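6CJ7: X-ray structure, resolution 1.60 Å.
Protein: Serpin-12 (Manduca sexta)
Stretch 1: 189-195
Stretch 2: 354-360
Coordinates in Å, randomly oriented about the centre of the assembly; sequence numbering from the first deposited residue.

Stretch 1, residues 189-195: RNFTLNG
Stretch 2 (354-360) RANKPFL

Two segments far apart in one chain meet over a small patch, 302 Å² counting both sides, held by one direct hydrogen bond and one well-placed aromatic ring. Stretch 1 is the end of a strand, extended from Arg-189 through Thr-192, then loop through Leu-193. Stretch 2 is loop from Ala-355 to Pro-358 before a new strand takes up Phe-359 and Leu-360. The two stretches run in the same direction: Phe-191 lies across from Asn-356, CA to CA 4.5 Å, and Thr-192 across from Lys-357, CA to CA 5.1 Å.

The register is fixed by Thr-192 N, which donates to Asn-356 O at 2.9 Å and 176°, almost perfectly straight. Two CA-H...O contacts flank it: Phe-191 CA to Asn-356 O at 3.6 Å, and Lys-357 CA to Thr-192 O, also 3.6 Å. One carbonyl from each stretch thus faces the other backbone. Stretch 2 leaves its extended course at Ala-355 (phi/psi -92/64), where a weak Asn-356 N to Arg-354 O bond of 3.1 Å closes a tight turn, and stays non-extended at Asn-356 (-103/25), before Lys-357 returns to it at -154/168.

Phe-191 covers the most surface. At -107/132 with chi1 t (-178°) and chi2 -80°, its CA-to-CB bond points sideways, yet the ring end comes nearer the other stretch. Backbone covers one face, with Lys-357 N and Asn-356 C above it; CD2 is 3.6 Å from Asn-356 C, and CZ approaches Lys-357 C at 3.3 Å. At the ring edge, CE2 lies 3.6 Å from Ala-355 O, a buried carbonyl with no hydrogen-bond partner, and 4.2 Å from Phe-359 CE1. That last approach is edge to edge, with Phe-359 in chi1 p (63°) and chi2 -90°.

Asn-356, with chi1 p (63°) and chi2 -3°, supplies polar links through water. One water donates to Asn-190 O at 2.9 Å and accepts from Asn-356 ND2 at 3.2 Å, bridging a backbone carbonyl to a side-chain amide. A second donates to Asn-356 O at 2.8 Å and lies 2.5 Å from Thr-192 OG1, whose side chain is in chi1 m (-57°). The Asn-356 carbonyl therefore serves both the direct bond and a water bridge.

Pro-358 (-55/142, C-gamma exo) adds apolar surface without offering a backbone N-H. Its CD sits 3.4 Å from Thr-192 O and 4.1 Å from Phe-191 CZ, while its CG reaches to 3.9 Å from Asn-194 N. The rule is compact: one straight backbone bond sets register, an aromatic ring packs against peptide atoms, and proline and water fill in around them.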

# COMPACT_ATOMS: atom_id res chain seq x y z
N ARG A 189 -13.26 23.44 9.01
CA ARG A 189 -12.83 23.60 10.39
C ARG A 189 -11.31 23.57 10.40
O ARG A 189 -10.69 23.12 9.44
CB ARG A 189 -13.40 22.49 11.29
CG ARG A 189 -14.88 22.22 11.12
CD ARG A 189 -15.34 21.12 12.07
NE ARG A 189 -16.75 20.79 11.88
CZ ARG A 189 -17.73 21.31 12.62
NH1 ARG A 189 -17.44 22.18 13.58
NH2 ARG A 189 -18.99 20.96 12.39
N ASN A 190 -10.71 24.01 11.50
CA ASN A 190 -9.26 23.97 11.57
C ASN A 190 -8.73 22.58 11.89
O ASN A 190 -9.28 21.86 12.73
CB ASN A 190 -8.73 24.98 12.58
CG ASN A 190 -8.46 26.33 11.96
OD1 ASN A 190 -8.09 26.43 10.79
ND2 ASN A 190 -8.68 27.38 12.72
N PHE A 191 -7.68 22.20 11.18
CA PHE A 191 -6.88 21.02 11.47
C PHE A 191 -5.56 21.53 12.04
O PHE A 191 -4.97 22.46 11.49
CB PHE A 191 -6.65 20.22 10.18
CG PHE A 191 -5.88 18.95 10.36
CD1 PHE A 191 -4.50 18.96 10.46
CD2 PHE A 191 -6.54 17.73 10.40
CE1 PHE A 191 -3.79 17.77 10.60
CE2 PHE A 191 -5.84 16.55 10.56
CZ PHE A 191 -4.46 16.56 10.65
N THR A 192 -5.10 20.94 13.15
CA THR A 192 -3.88 21.39 13.81
C THR A 192 -2.76 20.41 13.47
O THR A 192 -2.83 19.24 13.84
CB THR A 192 -4.04 21.49 15.32
OG1 THR A 192 -5.13 22.38 15.63
CG2 THR A 192 -2.75 22.04 15.96
N LEU A 193 -1.75 20.91 12.77
CA LEU A 193 -0.61 20.07 12.43
C LEU A 193 0.28 19.86 13.65
O LEU A 193 0.22 20.61 14.62
CB LEU A 193 0.20 20.70 11.30
CG LEU A 193 -0.35 20.69 9.87
CD1 LEU A 193 -1.48 21.70 9.69
CD2 LEU A 193 0.78 20.99 8.89
N ASN A 194 1.09 18.81 13.59
CA ASN A 194 2.14 18.64 14.57
C ASN A 194 3.00 19.89 14.60
O ASN A 194 3.42 20.40 13.55
CB ASN A 194 2.99 17.41 14.22
CG ASN A 194 3.93 17.01 15.34
OD1 ASN A 194 3.70 17.33 16.50
ND2 ASN A 194 4.99 16.29 14.99
N GLY A 195 3.24 20.41 15.79
CA GLY A 195 3.99 21.63 15.96
C GLY A 195 3.14 22.87 16.17
O GLY A 195 3.64 23.85 16.74
N ARG A 354 -13.05 13.03 16.46
CA ARG A 354 -12.78 14.22 15.67
C ARG A 354 -11.32 14.17 15.25
O ARG A 354 -10.42 14.38 16.08
CB ARG A 354 -13.12 15.48 16.46
CG ARG A 354 -12.44 16.74 15.98
CD ARG A 354 -13.07 17.93 16.63
NE ARG A 354 -12.90 17.91 18.08
CZ ARG A 354 -13.58 18.68 18.92
NH1 ARG A 354 -14.47 19.55 18.44
NH2 ARG A 354 -13.37 18.60 20.23
N ALA A 355 -11.09 13.89 13.98
CA ALA A 355 -9.73 13.72 13.46
C ALA A 355 -9.19 15.05 12.92
O ALA A 355 -8.94 15.21 11.72
CB ALA A 355 -9.71 12.64 12.39
N ASN A 356 -9.04 16.01 13.84
CA ASN A 356 -8.57 17.35 13.52
C ASN A 356 -7.11 17.55 13.92
O ASN A 356 -6.68 18.68 14.19
CB ASN A 356 -9.46 18.40 14.19
CG ASN A 356 -9.44 18.33 15.71
OD1 ASN A 356 -8.79 17.46 16.30
ND2 ASN A 356 -10.14 19.25 16.35
N LYS A 357 -6.38 16.45 13.98
CA LYS A 357 -4.96 16.41 14.30
C LYS A 357 -4.42 15.16 13.62
O LYS A 357 -5.21 14.33 13.14
CB LYS A 357 -4.73 16.38 15.81
CG LYS A 357 -5.29 15.16 16.50
CD LYS A 357 -5.04 15.24 18.00
CE LYS A 357 -5.68 14.08 18.73
NZ LYS A 357 -5.16 13.96 20.13
N PRO A 358 -3.10 15.00 13.54
CA PRO A 358 -2.55 13.86 12.80
C PRO A 358 -3.08 12.50 13.26
O PRO A 358 -3.27 12.25 14.46
CB PRO A 358 -1.04 13.99 13.04
CG PRO A 358 -0.84 15.42 13.13
CD PRO A 358 -2.05 15.97 13.89
N PHE A 359 -3.31 11.61 12.30
CA PHE A 359 -3.95 10.33 12.55
C PHE A 359 -3.45 9.31 11.55
O PHE A 359 -2.79 9.64 10.57
CB PHE A 359 -5.49 10.44 12.50
CG PHE A 359 -6.02 10.85 11.15
CD1 PHE A 359 -6.20 12.20 10.85
CD2 PHE A 359 -6.41 9.91 10.22
CE1 PHE A 359 -6.71 12.59 9.62
CE2 PHE A 359 -6.91 10.28 8.99
CZ PHE A 359 -7.07 11.62 8.68
N LEU A 360 -3.77 8.04 11.83
CA LEU A 360 -3.43 6.92 10.97
C LEU A 360 -4.69 6.41 10.29
O LEU A 360 -5.73 6.28 10.93
CB LEU A 360 -2.82 5.77 11.76
CG LEU A 360 -1.50 5.96 12.48
CD1 LEU A 360 -1.09 4.61 13.04
CD2 LEU A 360 -0.44 6.50 11.50
O HOH W 1 -11.59 21.07 14.21
O HOH W 2 -7.26 21.02 15.71